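THB11 (Chlamydomonas reinhardtii, PDB 6TD7) is a truncated hemoglobin domain that binds heme, and probably oxygen, within a longer algal protein, with a possible role in nitrite reduction. Local coordinates at residues V61-G66 and M120-P125; D94-M99 and P125-I130. All blocks are in the same frame, centred on the assembly; numbering follows the deposited sequence. Where two conformers were deposited one is given.

From the N terminus the chain passes three helices before helix 50-64, whose last turn and the residues after it form 61-66, and then runs through helix 77-88 to helix 92-108, which carries 94-99. Helix 113-123 returns to 61-66 and closes contact 1 over 53 intervening residues; the next helix, 125-131, closes contact 2 onto 94-99 over 25. The segments alternate, so the two loops cross rather than nest, and the later segments share P125. They also touch directly, with M123 SD 3.6 Å from M99 CG. Together they join four helices of the globin fold beside the heme, which both contacts reach.

Contact 1. Residues V61-G66 and M120-P125; sequences VSWLFG and MRRMLP. With HEM (protoporphyrin IX containing Fe), chain B.
The last turn of helix 50-64 and the end of helix 113-123 come closest in backbone terms at L64 and R122, whose CA atoms are 7.0 Å apart, and F65 is the first residue after helix 50-64 to leave helical phi/psi. R122 carries most of the contact. It points its CB toward 61-66, and the side chain, bent at chi3 (132°), brings the guanidinium up to the carbonyls of L64 and G66. R122 NH1 donates weakly to L64 O and G66 O, each at 3.2 Å; W63 O is as near but poorly angled. G66 O sits at the guanidinium edge, near its plane, whereas L64 O approaches obliquely. R122 NH2 bonds to P67 O and, weakly, to V70 O.

W63 meets the same group tip to tip. With its CG anti to the backbone N (chi1 163°), the indole lays one face beneath the guanidinium in an off-centre cation-pi contact, R122 CZ lying 4.3 Å from the centroid of the five-membered ring. The planes are 43° apart, no parallel stack. W63 NE1 gives its hydrogen to V70 O, and its approach to R122 NH2 joins two donors without a bond.

Nearer the heme the contact turns apolar. L64 CD1 packs on R122 CB at 3.8 Å as the two chains slide past each other, while L64 CD2 meets M123 CE, also at 3.8 Å. M123 SD lies 3.9 Å from HEM CAC, which links this helix end to the pocket wall. The carbonyls of L64, G66, P67 and V70 thus gather round one cation; the bond to P67 O, the weaker ones and the indole face would probably favour the charged form and hold the turn after helix 50-64 against helix 113-123.

Contact 2. Residues D94-M99 and P125-I130; sequences DFDLGM and PYKDAI. With HEM (protoporphyrin IX containing Fe), chain B.
The heme pocket of this truncated globin is lined here by D94, F95 and G98, and helix 125-131 closes in behind F95. F95, its CG anti to the backbone N (chi1 -164°), places its ring between the porphyrin and the other helix. F95 CE1 does double duty, meeting HEM C2C at 3.2 Å and I130 CD1 also at 3.2 Å, both approaching obliquely and tightly. At the ring corner across from CE1, F95 CD2 lies 3.5 Å from K127 CB. An alanine in place of F95 would remove the ring and would probably loosen the packing between heme, I130 and K127. G98 lets the heme come close: its CA is 3.4 Å from HEM CBB, where a side chain would collide with the vinyl.

K127 runs fully extended past the ring to D96. K127 NZ donates to D96 OD1 at 2.8 Å, on the syn lone pair, in a salt bridge that joins the two helices beside the apolar contacts of F95.

The short helical segments run nearly antiparallel, 152° between their directions, with axes 10.8 Å apart. I130 also touches V77 and H81, the axial heme ligand, on helix 77-88, while M99 reaches M120 and M123 on helix 113-123, so the pair is flanked by both.

Contact 1. Residues V61-G66 and M120-P125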
loop_
_atom_site.group_PDB
_atom_site.type_symbol
_atom_site.label_atom_id
_atom_site.label_comp_id
_atom_site.label_asym_id
_atom_site.label_seq_id
_atom_site.Cartn_x
_atom_site.Cartn_y
_atom_site.Cartn_z
ATOM N N VAL A 61 -5.687 -2.923 -3.536
ATOM C CA VAL A 61 -6.407 -2.776 -2.275
ATOM C C VAL A 61 -7.624 -3.689 -2.248
ATOM O O VAL A 61 -7.960 -4.268 -1.208
ATOM C CB VAL A 61 -6.807 -1.306 -2.052
ATOM C CG1 VAL A 61 -7.720 -1.177 -0.837
ATOM C CG2 VAL A 61 -5.573 -0.461 -1.884
ATOM N N SER A 62 -8.308 -3.823 -3.387
ATOM C CA SER A 62 -9.450 -4.725 -3.473
ATOM C C SER A 62 -9.036 -6.161 -3.187
ATOM O O SER A 62 -9.743 -6.892 -2.484
ATOM C CB SER A 62 -10.092 -4.618 -4.857
ATOM O OG SER A 62 -11.224 -5.463 -4.978
ATOM N N TRP A 63 -7.898 -6.593 -3.742
ATOM C CA TRP A 63 -7.360 -7.909 -3.417
ATOM C C TRP A 63 -6.991 -8.003 -1.941
ATOM O O TRP A 63 -7.269 -9.011 -1.279
ATOM C CB TRP A 63 -6.129 -8.202 -4.282
ATOM C CG TRP A 63 -5.274 -9.334 -3.759
ATOM C CD1 TRP A 63 -5.456 -10.664 -3.992
ATOM C CD2 TRP A 63 -4.112 -9.231 -2.917
ATOM N NE1 TRP A 63 -4.487 -11.397 -3.353
ATOM C CE2 TRP A 63 -3.647 -10.542 -2.689
ATOM C CE3 TRP A 63 -3.419 -8.158 -2.341
ATOM C CZ2 TRP A 63 -2.524 -10.814 -1.901
ATOM C CZ3 TRP A 63 -2.300 -8.428 -1.561
ATOM C CH2 TRP A 63 -1.864 -9.746 -1.352
ATOM N N LEU A 64 -6.373 -6.947 -1.413
ATOM C CA LEU A 64 -5.822 -6.995 -0.064
ATOM C C LEU A 64 -6.898 -7.262 0.978
ATOM O O LEU A 64 -6.684 -8.046 1.910
ATOM C CB LEU A 64 -5.104 -5.684 0.238
ATOM C CG LEU A 64 -4.488 -5.530 1.624
ATOM C CD1 LEU A 64 -3.309 -6.448 1.800
ATOM C CD2 LEU A 64 -4.078 -4.085 1.815
ATOM N N PHE A 65 -8.047 -6.601 0.864
ATOM C CA PHE A 65 -9.143 -6.819 1.800
ATOM C C PHE A 65 -10.121 -7.877 1.310
ATOM O O PHE A 65 -11.184 -8.059 1.915
ATOM C CB PHE A 65 -9.863 -5.499 2.074
ATOM C CG PHE A 65 -9.048 -4.532 2.886
ATOM C CD1 PHE A 65 -9.004 -4.629 4.265
ATOM C CD2 PHE A 65 -8.308 -3.540 2.266
ATOM C CE1 PHE A 65 -8.251 -3.742 5.010
ATOM C CE2 PHE A 65 -7.549 -2.658 3.007
ATOM C CZ PHE A 65 -7.523 -2.758 4.378
ATOM N N GLY A 66 -9.770 -8.604 0.256
ATOM C CA GLY A 66 -10.630 -9.619 -0.292
ATOM C C GLY A 66 -10.412 -10.970 0.353
ATOM O O GLY A 66 -9.778 -11.098 1.406
ATOM N N MET A 120 -1.290 -6.518 7.248
ATOM C CA MET A 120 0.111 -6.187 6.994
ATOM C C MET A 120 0.918 -7.420 6.590
ATOM O O MET A 120 1.878 -7.296 5.821
ATOM C CB MET A 120 0.741 -5.513 8.214
ATOM C CG MET A 120 0.096 -4.189 8.608
ATOM S SD MET A 120 -0.287 -3.101 7.220
ATOM C CE MET A 120 1.363 -2.772 6.603
ATOM N N ARG A 121 0.559 -8.611 7.080
ATOM C CA ARG A 121 1.268 -9.812 6.649
ATOM C C ARG A 121 1.017 -10.109 5.175
ATOM O O ARG A 121 1.904 -10.624 4.487
ATOM C CB ARG A 121 0.870 -11.014 7.507
ATOM C CG ARG A 121 1.674 -11.128 8.797
ATOM C CD ARG A 121 1.409 -12.442 9.545
ATOM N NE ARG A 121 0.003 -12.579 9.902
ATOM C CZ ARG A 121 -0.546 -12.095 11.012
ATOM N NH1 ARG A 121 0.185 -11.435 11.903
ATOM N NH2 ARG A 121 -1.842 -12.268 11.225
ATOM N N ARG A 122 -0.176 -9.786 4.673
ATOM C CA ARG A 122 -0.454 -9.968 3.255
ATOM C C ARG A 122 0.336 -8.989 2.398
ATOM O O ARG A 122 0.687 -9.304 1.255
ATOM C CB ARG A 122 -1.943 -9.782 2.990
ATOM C CG ARG A 122 -2.719 -11.060 2.860
ATOM C CD ARG A 122 -4.080 -10.786 2.250
ATOM N NE ARG A 122 -4.361 -11.718 1.166
ATOM C CZ ARG A 122 -5.545 -11.852 0.585
ATOM N NH1 ARG A 122 -6.574 -11.111 0.985
ATOM N NH2 ARG A 122 -5.696 -12.736 -0.392
ATOM N N MET A 123 0.621 -7.808 2.941
ATOM C CA MET A 123 1.309 -6.765 2.198
ATOM C C MET A 123 2.820 -6.934 2.240
ATOM O O MET A 123 3.515 -6.483 1.324
ATOM C CB MET A 123 0.933 -5.401 2.771
ATOM C CG MET A 123 1.437 -4.232 1.961
ATOM S SD MET A 123 1.086 -2.661 2.765
ATOM C CE MET A 123 -0.699 -2.715 2.881
ATOM N N LEU A 124 3.336 -7.574 3.288
ATOM C CA LEU A 124 4.779 -7.630 3.480
ATOM C C LEU A 124 5.524 -8.220 2.291
ATOM O O LEU A 124 6.564 -7.657 1.912
ATOM C CB LEU A 124 5.101 -8.420 4.753
ATOM C CG LEU A 124 6.587 -8.682 5.005
ATOM C CD1 LEU A 124 7.376 -7.383 4.989
ATOM C CD2 LEU A 124 6.769 -9.406 6.332
ATOM N N PRO A 125 5.082 -9.315 1.674
ATOM C CA PRO A 125 5.835 -9.859 0.534
ATOM C C PRO A 125 6.096 -8.837 -0.568
ATOM O O PRO A 125 7.049 -8.993 -1.340
ATOM C CB PRO A 125 4.938 -11.005 0.042
ATOM C CG PRO A 125 4.125 -11.396 1.246
ATOM C CD PRO A 125 3.881 -10.113 1.986
HETATM C CHA HEM B . 1.948 2.405 -7.891
HETATM C CHB HEM B . 4.824 5.350 -5.271
HETATM C CHC HEM B . 4.118 2.709 -1.254
HETATM C CHD HEM B . 1.607 -0.517 -3.969
HETATM C C1A HEM B . 2.763 3.467 -7.540
HETATM C C2A HEM B . 3.166 4.601 -8.358
HETATM C C3A HEM B . 3.950 5.388 -7.613
HETATM C C4A HEM B . 4.083 4.803 -6.302
HETATM C CMA HEM B . 4.610 6.713 -8.050
HETATM C CAA HEM B . 2.767 4.905 -9.821
HETATM C CBA HEM B . 3.108 3.764 -10.765
HETATM C CGA HEM B . 2.460 4.021 -12.105
HETATM O O1A HEM B . 2.887 3.371 -13.094
HETATM O O2A HEM B . 1.526 4.862 -12.191
HETATM C C1B HEM B . 4.835 4.930 -3.956
HETATM C C2B HEM B . 5.458 5.626 -2.850
HETATM C C3B HEM B . 5.279 4.905 -1.740
HETATM C C4B HEM B . 4.526 3.719 -2.095
HETATM C CMB HEM B . 6.213 6.969 -2.947
HETATM C CAB HEM B . 5.789 5.301 -0.336
HETATM C CBB HEM B . 5.849 4.425 0.669
HETATM C C1C HEM B . 3.360 1.634 -1.667
HETATM C C2C HEM B . 2.866 0.617 -0.780
HETATM C C3C HEM B . 2.196 -0.278 -1.502
HETATM C C4C HEM B . 2.196 0.139 -2.896
HETATM C CMC HEM B . 3.116 0.565 0.744
HETATM C CAC HEM B . 1.522 -1.520 -0.893
HETATM C CBC HEM B . 1.510 -2.662 -1.578
HETATM C C1D HEM B . 1.405 0.037 -5.225
HETATM C C2D HEM B . 0.494 -0.452 -6.239
HETATM C C3D HEM B . 0.597 0.344 -7.312
HETATM C C4D HEM B . 1.560 1.387 -7.029
HETATM C CMD HEM B . -0.416 -1.688 -6.082
HETATM C CAD HEM B . -0.204 0.239 -8.621
HETATM C CBD HEM B . 0.386 -0.731 -9.625
HETATM C CGD HEM B . -0.647 -0.767 -10.719
HETATM O O1D HEM B . -1.478 -1.712 -10.732
HETATM O O2D HEM B . -0.656 0.176 -11.553
HETATM N NA HEM B . 3.348 3.630 -6.293
HETATM N NB HEM B . 4.270 3.769 -3.457
HETATM N NC HEM B . 2.925 1.321 -2.955
HETATM N ND HEM B . 2.033 1.157 -5.746
HETATM FE FE HEM B . 3.099 2.446 -4.627
#

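Contact 2. Residues D94-M99 and P125-I130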
loop_
_atom_site.group_PDB
_atom_site.type_symbol
_atom_site.label_atom_id
_atom_site.label_comp_id
_atom_site.label_asym_id
_atom_site.label_seq_id
_atom_site.Cartn_x
_atom_site.Cartn_y
_atom_site.Cartn_z
ATOM N N ASP A 94 11.947 3.696 2.435
ATOM C CA ASP A 94 10.756 4.476 2.103
ATOM C C ASP A 94 9.512 3.591 2.115
ATOM O O ASP A 94 8.448 4.008 2.583
ATOM C CB ASP A 94 10.918 5.151 0.739
ATOM C CG ASP A 94 12.092 6.116 0.694
ATOM O OD1 ASP A 94 12.239 6.929 1.632
ATOM O OD2 ASP A 94 12.862 6.063 -0.290
ATOM N N PHE A 95 9.640 2.352 1.631
ATOM C CA PHE A 95 8.506 1.436 1.659
ATOM C C PHE A 95 8.092 1.110 3.090
ATOM O O PHE A 95 6.896 0.997 3.386
ATOM C CB PHE A 95 8.838 0.155 0.891
ATOM C CG PHE A 95 7.627 -0.666 0.539
ATOM C CD1 PHE A 95 6.754 -0.246 -0.450
ATOM C CD2 PHE A 95 7.353 -1.849 1.200
ATOM C CE1 PHE A 95 5.634 -0.990 -0.774
ATOM C CE2 PHE A 95 6.232 -2.599 0.877
ATOM C CZ PHE A 95 5.374 -2.168 -0.108
ATOM N N ASP A 96 9.064 0.949 3.996
ATOM C CA ASP A 96 8.734 0.741 5.402
ATOM C C ASP A 96 7.856 1.872 5.927
ATOM O O ASP A 96 6.866 1.640 6.628
ATOM C CB ASP A 96 10.008 0.641 6.245
ATOM C CG ASP A 96 10.793 -0.639 6.003
ATOM O OD1 ASP A 96 10.235 -1.626 5.474
ATOM O OD2 ASP A 96 11.984 -0.654 6.380
ATOM N N LEU A 97 8.219 3.114 5.607
ATOM C CA LEU A 97 7.423 4.255 6.052
ATOM C C LEU A 97 6.006 4.178 5.497
ATOM O O LEU A 97 5.033 4.434 6.217
ATOM C CB LEU A 97 8.121 5.543 5.627
ATOM C CG LEU A 97 7.768 6.882 6.267
ATOM C CD1 LEU A 97 7.579 6.781 7.769
ATOM C CD2 LEU A 97 8.887 7.860 5.930
ATOM N N GLY A 98 5.870 3.823 4.219
ATOM C CA GLY A 98 4.546 3.612 3.661
ATOM C C GLY A 98 3.750 2.573 4.426
ATOM O O GLY A 98 2.559 2.757 4.685
ATOM N N MET A 99 4.391 1.461 4.794
ATOM C CA MET A 99 3.675 0.428 5.539
ATOM C C MET A 99 3.303 0.909 6.938
ATOM O O MET A 99 2.216 0.597 7.437
ATOM C CB MET A 99 4.505 -0.857 5.587
ATOM C CG MET A 99 4.230 -1.756 4.376
ATOM S SD MET A 99 5.213 -3.272 4.264
ATOM C CE MET A 99 6.849 -2.678 4.686
ATOM N N PRO A 125 5.082 -9.315 1.674
ATOM C CA PRO A 125 5.835 -9.859 0.534
ATOM C C PRO A 125 6.096 -8.837 -0.568
ATOM O O PRO A 125 7.049 -8.993 -1.340
ATOM C CB PRO A 125 4.938 -11.005 0.042
ATOM C CG PRO A 125 4.125 -11.396 1.246
ATOM C CD PRO A 125 3.881 -10.113 1.986
ATOM N N TYR A 126 5.285 -7.786 -0.657
ATOM C CA TYR A 126 5.428 -6.855 -1.774
ATOM C C TYR A 126 6.558 -5.870 -1.568
ATOM O O TYR A 126 6.936 -5.187 -2.526
ATOM C CB TYR A 126 4.084 -6.176 -2.034
ATOM C CG TYR A 126 3.221 -7.216 -2.674
ATOM C CD1 TYR A 126 3.312 -7.461 -4.032
ATOM C CD2 TYR A 126 2.418 -8.044 -1.905
ATOM C CE1 TYR A 126 2.581 -8.459 -4.618
ATOM C CE2 TYR A 126 1.681 -9.048 -2.485
ATOM C CZ TYR A 126 1.768 -9.250 -3.843
ATOM O OH TYR A 126 1.044 -10.247 -4.442
ATOM N N LYS A 127 7.155 -5.831 -0.378
ATOM C CA LYS A 127 8.420 -5.126 -0.229
ATOM C C LYS A 127 9.516 -5.819 -1.031
ATOM O O LYS A 127 10.184 -5.189 -1.857
ATOM C CB LYS A 127 8.805 -5.033 1.243
ATOM C CG LYS A 127 10.105 -4.300 1.465
ATOM C CD LYS A 127 10.474 -4.281 2.935
ATOM C CE LYS A 127 11.813 -3.609 3.143
ATOM N NZ LYS A 127 12.140 -3.506 4.590
ATOM N N ASP A 128 9.705 -7.124 -0.812
ATOM C CA ASP A 128 10.673 -7.878 -1.604
ATOM C C ASP A 128 10.336 -7.838 -3.094
ATOM O O ASP A 128 11.236 -7.806 -3.940
ATOM C CB ASP A 128 10.728 -9.327 -1.112
ATOM C CG ASP A 128 11.553 -9.489 0.154
ATOM O OD1 ASP A 128 12.225 -8.522 0.573
ATOM O OD2 ASP A 128 11.535 -10.599 0.722
ATOM N N ALA A 129 9.045 -7.847 -3.435
ATOM C CA ALA A 129 8.666 -7.797 -4.842
ATOM C C ALA A 129 9.146 -6.508 -5.495
ATOM O O ALA A 129 9.667 -6.526 -6.616
ATOM C CB ALA A 129 7.150 -7.929 -4.991
ATOM N N ILE A 130 8.984 -5.378 -4.806
ATOM C CA ILE A 130 9.323 -4.089 -5.399
ATOM C C ILE A 130 10.830 -3.958 -5.605
ATOM O O ILE A 130 11.280 -3.422 -6.625
ATOM C CB ILE A 130 8.769 -2.945 -4.529
ATOM C CG1 ILE A 130 7.256 -2.823 -4.732
ATOM C CG2 ILE A 130 9.468 -1.639 -4.866
ATOM C CD1 ILE A 130 6.569 -1.934 -3.730
HETATM C CHA HEM B . 1.948 2.405 -7.891
HETATM C CHB HEM B . 4.824 5.350 -5.271
HETATM C CHC HEM B . 4.118 2.709 -1.254
HETATM C CHD HEM B . 1.607 -0.517 -3.969
HETATM C C1A HEM B . 2.763 3.467 -7.540
HETATM C C2A HEM B . 3.166 4.601 -8.358
HETATM C C3A HEM B . 3.950 5.388 -7.613
HETATM C C4A HEM B . 4.083 4.803 -6.302
HETATM C CMA HEM B . 4.610 6.713 -8.050
HETATM C CAA HEM B . 2.767 4.905 -9.821
HETATM C CBA HEM B . 3.108 3.764 -10.765
HETATM C CGA HEM B . 2.460 4.021 -12.105
HETATM O O1A HEM B . 2.887 3.371 -13.094
HETATM O O2A HEM B . 1.526 4.862 -12.191
HETATM C C1B HEM B . 4.835 4.930 -3.956
HETATM C C2B HEM B . 5.458 5.626 -2.850
HETATM C C3B HEM B . 5.279 4.905 -1.740
HETATM C C4B HEM B . 4.526 3.719 -2.095
HETATM C CMB HEM B . 6.213 6.969 -2.947
HETATM C CAB HEM B . 5.789 5.301 -0.336
HETATM C CBB HEM B . 5.849 4.425 0.669
HETATM C C1C HEM B . 3.360 1.634 -1.667
HETATM C C2C HEM B . 2.866 0.617 -0.780
HETATM C C3C HEM B . 2.196 -0.278 -1.502
HETATM C C4C HEM B . 2.196 0.139 -2.896
HETATM C CMC HEM B . 3.116 0.565 0.744
HETATM C CAC HEM B . 1.522 -1.520 -0.893
HETATM C CBC HEM B . 1.510 -2.662 -1.578
HETATM C C1D HEM B . 1.405 0.037 -5.225
HETATM C C2D HEM B . 0.494 -0.452 -6.239
HETATM C C3D HEM B . 0.597 0.344 -7.312
HETATM C C4D HEM B . 1.560 1.387 -7.029
HETATM C CMD HEM B . -0.416 -1.688 -6.082
HETATM C CAD HEM B . -0.204 0.239 -8.621
HETATM C CBD HEM B . 0.386 -0.731 -9.625
HETATM C CGD HEM B . -0.647 -0.767 -10.719
HETATM O O1D HEM B . -1.478 -1.712 -10.732
HETATM O O2D HEM B . -0.656 0.176 -11.553
HETATM N NA HEM B . 3.348 3.630 -6.293
HETATM N NB HEM B . 4.270 3.769 -3.457
HETATM N NC HEM B . 2.925 1.321 -2.955
HETATM N ND HEM B . 2.033 1.157 -5.746
HETATM FE FE HEM B . 3.099 2.446 -4.627
#